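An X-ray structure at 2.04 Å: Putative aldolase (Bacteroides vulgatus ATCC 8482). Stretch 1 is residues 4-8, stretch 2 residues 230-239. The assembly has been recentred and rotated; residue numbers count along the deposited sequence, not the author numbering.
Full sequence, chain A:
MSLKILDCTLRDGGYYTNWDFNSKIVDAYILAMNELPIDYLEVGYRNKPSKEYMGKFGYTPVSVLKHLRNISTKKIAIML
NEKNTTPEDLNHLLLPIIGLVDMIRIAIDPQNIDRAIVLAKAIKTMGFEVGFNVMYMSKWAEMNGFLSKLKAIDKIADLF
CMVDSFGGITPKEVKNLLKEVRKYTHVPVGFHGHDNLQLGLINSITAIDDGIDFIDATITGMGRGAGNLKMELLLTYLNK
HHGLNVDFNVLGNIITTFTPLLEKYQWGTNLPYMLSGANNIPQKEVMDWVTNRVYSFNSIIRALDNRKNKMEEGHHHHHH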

# COMPACT_ATOMS: atom_id res chain seq x y z
N LYS A 4 12.07 -14.54 -11.71
CA LYS A 4 12.24 -13.56 -12.77
C LYS A 4 11.31 -12.40 -12.48
O LYS A 4 10.16 -12.61 -12.08
N ILE A 5 11.81 -11.18 -12.65
CA ILE A 5 11.04 -9.98 -12.42
C ILE A 5 10.75 -9.32 -13.77
O ILE A 5 11.66 -9.08 -14.56
N LEU A 6 9.47 -9.07 -14.03
CA LEU A 6 9.05 -8.47 -15.29
C LEU A 6 8.40 -7.10 -15.10
O LEU A 6 7.48 -6.94 -14.30
N ASP A 7 8.90 -6.12 -15.84
CA ASP A 7 8.35 -4.77 -15.77
C ASP A 7 7.54 -4.50 -17.03
O ASP A 7 8.03 -4.72 -18.15
N CYS A 8 6.31 -4.04 -16.85
CA CYS A 8 5.43 -3.75 -17.97
C CYS A 8 4.94 -2.31 -17.98
O CYS A 8 3.82 -2.03 -18.40
N LYS A 230 4.21 -1.25 -7.37
CA LYS A 230 5.29 -0.33 -7.72
C LYS A 230 6.61 -1.09 -7.73
O LYS A 230 7.04 -1.63 -6.70
N MSE A 231 7.24 -1.15 -8.91
CA MSE A 231 8.50 -1.87 -9.06
C MSE A 231 9.52 -1.41 -8.02
O MSE A 231 10.22 -2.23 -7.43
N GLU A 232 9.60 -0.10 -7.79
CA GLU A 232 10.55 0.43 -6.81
C GLU A 232 10.27 -0.11 -5.41
O GLU A 232 11.20 -0.27 -4.61
N LEU A 233 9.01 -0.37 -5.10
CA LEU A 233 8.66 -0.90 -3.77
C LEU A 233 9.11 -2.35 -3.68
O LEU A 233 9.62 -2.79 -2.65
N LEU A 234 8.91 -3.10 -4.76
CA LEU A 234 9.30 -4.50 -4.80
C LEU A 234 10.81 -4.63 -4.61
O LEU A 234 11.27 -5.38 -3.74
N LEU A 235 11.58 -3.89 -5.41
CA LEU A 235 13.03 -3.93 -5.35
C LEU A 235 13.57 -3.48 -4.00
O LEU A 235 14.53 -4.05 -3.48
N THR A 236 12.98 -2.44 -3.43
CA THR A 236 13.44 -1.97 -2.13
C THR A 236 13.25 -3.08 -1.09
O THR A 236 14.17 -3.37 -0.32
N TYR A 237 12.08 -3.70 -1.09
CA TYR A 237 11.78 -4.78 -0.15
C TYR A 237 12.73 -5.97 -0.32
O TYR A 237 13.28 -6.48 0.66
N LEU A 238 12.90 -6.41 -1.56
CA LEU A 238 13.77 -7.55 -1.86
C LEU A 238 15.23 -7.25 -1.52
O LEU A 238 15.97 -8.15 -1.12
N ASN A 239 15.66 -6.00 -1.69
CA ASN A 239 17.05 -5.65 -1.38
C ASN A 239 17.32 -5.85 0.11
O ASN A 239 18.40 -6.30 0.50

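A strand laid against a helix often buries itself through one well-placed branched residue, and the contact between strand 4-7 and helix 231-239 illustrates the principle. The two elements run nearly antiparallel, at 157° between their N-to-C directions, with their axes 10.8 Å apart at closest approach, a gap that side chains must fill. Ile-5 does most of this on the strand side. Its CB points toward the helix, and its m,t rotamer spreads the two branches over different helical residues. Ile-5 CG2 lies 3.4 Å from CE of Met-231 and 4.2 Å from CD2 of Leu-234, whereas Ile-5 CD1 reaches CD2 of Leu-235 at 4.1 Å and CD1 of Leu-238 at 3.9 Å. These four partners follow the familiar i, i+3, i+4, i+7 spacing, which gathers residues along one face of a helix.

Among the leucines, Leu-234 (t,p) and Leu-238 (m,t) direct CB toward the strand; Leu-235 (m,t) leaves sideways, but its end comes nearer. Met-231, present as selenomethionine, also points toward the strand. Its t,p,p conformation places the terminal methyl against Ile-5, the backbone at Leu-6 and Asp-7, whose CB leaves sideways while its end comes nearer: Met-231 CE sits 3.7 Å from O of Leu-6 and 3.4 Å from CB of Asp-7. The CB of Leu-6 (t,t) points away from the helix, as alternation along a strand predicts, so its contact is through the backbone O.

Asp-7 marks the polar edge. Its chi1 is t, and its closest approach to the helix is from CB, with OD2 also lying close to the Met-231 methyl; OD1 is hydrogen-bonded to a residue adjoining one of the stretches. No hydrogen bond crosses the interface. On the helix, Thr-236 OG1 donates to O of Glu-232 at 2.9 Å, satisfying its hydroxyl locally, while Glu-232 OE1 is engaged elsewhere in the structure. Apolar packing thus carries the contact.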

# COMPACT_ATOMS: atom_id res chain seq x y z
CB LYS A 4 11.91 -14.17 -14.13
CG LYS A 4 13.06 -14.93 -14.78
CD LYS A 4 13.45 -16.12 -13.94
CE LYS A 4 14.70 -16.80 -14.48
NZ LYS A 4 15.04 -18.00 -13.66
CB ILE A 5 11.81 -9.00 -11.51
CG1 ILE A 5 12.02 -9.65 -10.14
CG2 ILE A 5 11.05 -7.69 -11.37
CD1 ILE A 5 12.84 -8.82 -9.17
CB LEU A 6 8.06 -9.40 -16.02
CG LEU A 6 7.52 -8.97 -17.39
CD1 LEU A 6 7.07 -10.21 -18.16
CD2 LEU A 6 6.36 -8.00 -17.22
CB ASP A 7 9.47 -3.75 -15.62
CG ASP A 7 8.95 -2.33 -15.48
OD1 ASP A 7 8.60 -1.72 -16.51
OD2 ASP A 7 8.86 -1.84 -14.34
CB CYS A 8 4.23 -4.72 -17.98
SG CYS A 8 3.32 -4.86 -16.41
CB LYS A 230 5.35 0.84 -6.73
CG LYS A 230 4.10 1.71 -6.77
CD LYS A 230 4.25 3.01 -6.01
CE LYS A 230 4.10 2.81 -4.52
NZ LYS A 230 3.31 3.94 -3.95
CB MSE A 231 9.06 -1.67 -10.47
CG MSE A 231 10.40 -2.35 -10.72
SE MSE A 231 10.32 -4.29 -10.53
CE MSE A 231 9.73 -4.73 -12.33
CB GLU A 232 10.51 1.97 -6.78
CG GLU A 232 9.14 2.56 -6.43
CD GLU A 232 8.32 2.88 -7.65
OE1 GLU A 232 8.46 2.17 -8.67
OE2 GLU A 232 7.52 3.84 -7.59
CB LEU A 233 7.16 -0.80 -3.51
CG LEU A 233 6.69 -1.29 -2.14
CD1 LEU A 233 7.49 -0.61 -1.04
CD2 LEU A 233 5.21 -1.00 -1.96
CB LEU A 234 8.91 -5.13 -6.14
CG LEU A 234 9.35 -6.57 -6.43
CD1 LEU A 234 8.80 -7.52 -5.36
CD2 LEU A 234 8.85 -6.97 -7.82
CB LEU A 235 13.65 -3.08 -6.46
CG LEU A 235 13.35 -3.52 -7.89
CD1 LEU A 235 14.10 -2.62 -8.86
CD2 LEU A 235 13.78 -4.97 -8.09
CB THR A 236 12.67 -0.72 -1.67
OG1 THR A 236 13.03 0.38 -2.51
CG2 THR A 236 13.02 -0.37 -0.23
CB TYR A 237 10.34 -5.27 -0.32
CG TYR A 237 9.88 -6.14 0.84
CD1 TYR A 237 9.22 -5.58 1.94
CD2 TYR A 237 10.14 -7.51 0.86
CE1 TYR A 237 8.84 -6.35 3.03
CE2 TYR A 237 9.76 -8.30 1.95
CZ TYR A 237 9.11 -7.71 3.03
OH TYR A 237 8.74 -8.45 4.12
CB LEU A 238 13.64 -7.95 -3.33
CG LEU A 238 12.26 -8.44 -3.79
CD1 LEU A 238 12.30 -8.78 -5.28
CD2 LEU A 238 11.84 -9.65 -2.98
CB ASN A 239 17.34 -4.21 -1.78
CG ASN A 239 18.68 -3.71 -1.26
OD1 ASN A 239 18.75 -3.08 -0.20
ND2 ASN A 239 19.75 -4.02 -1.99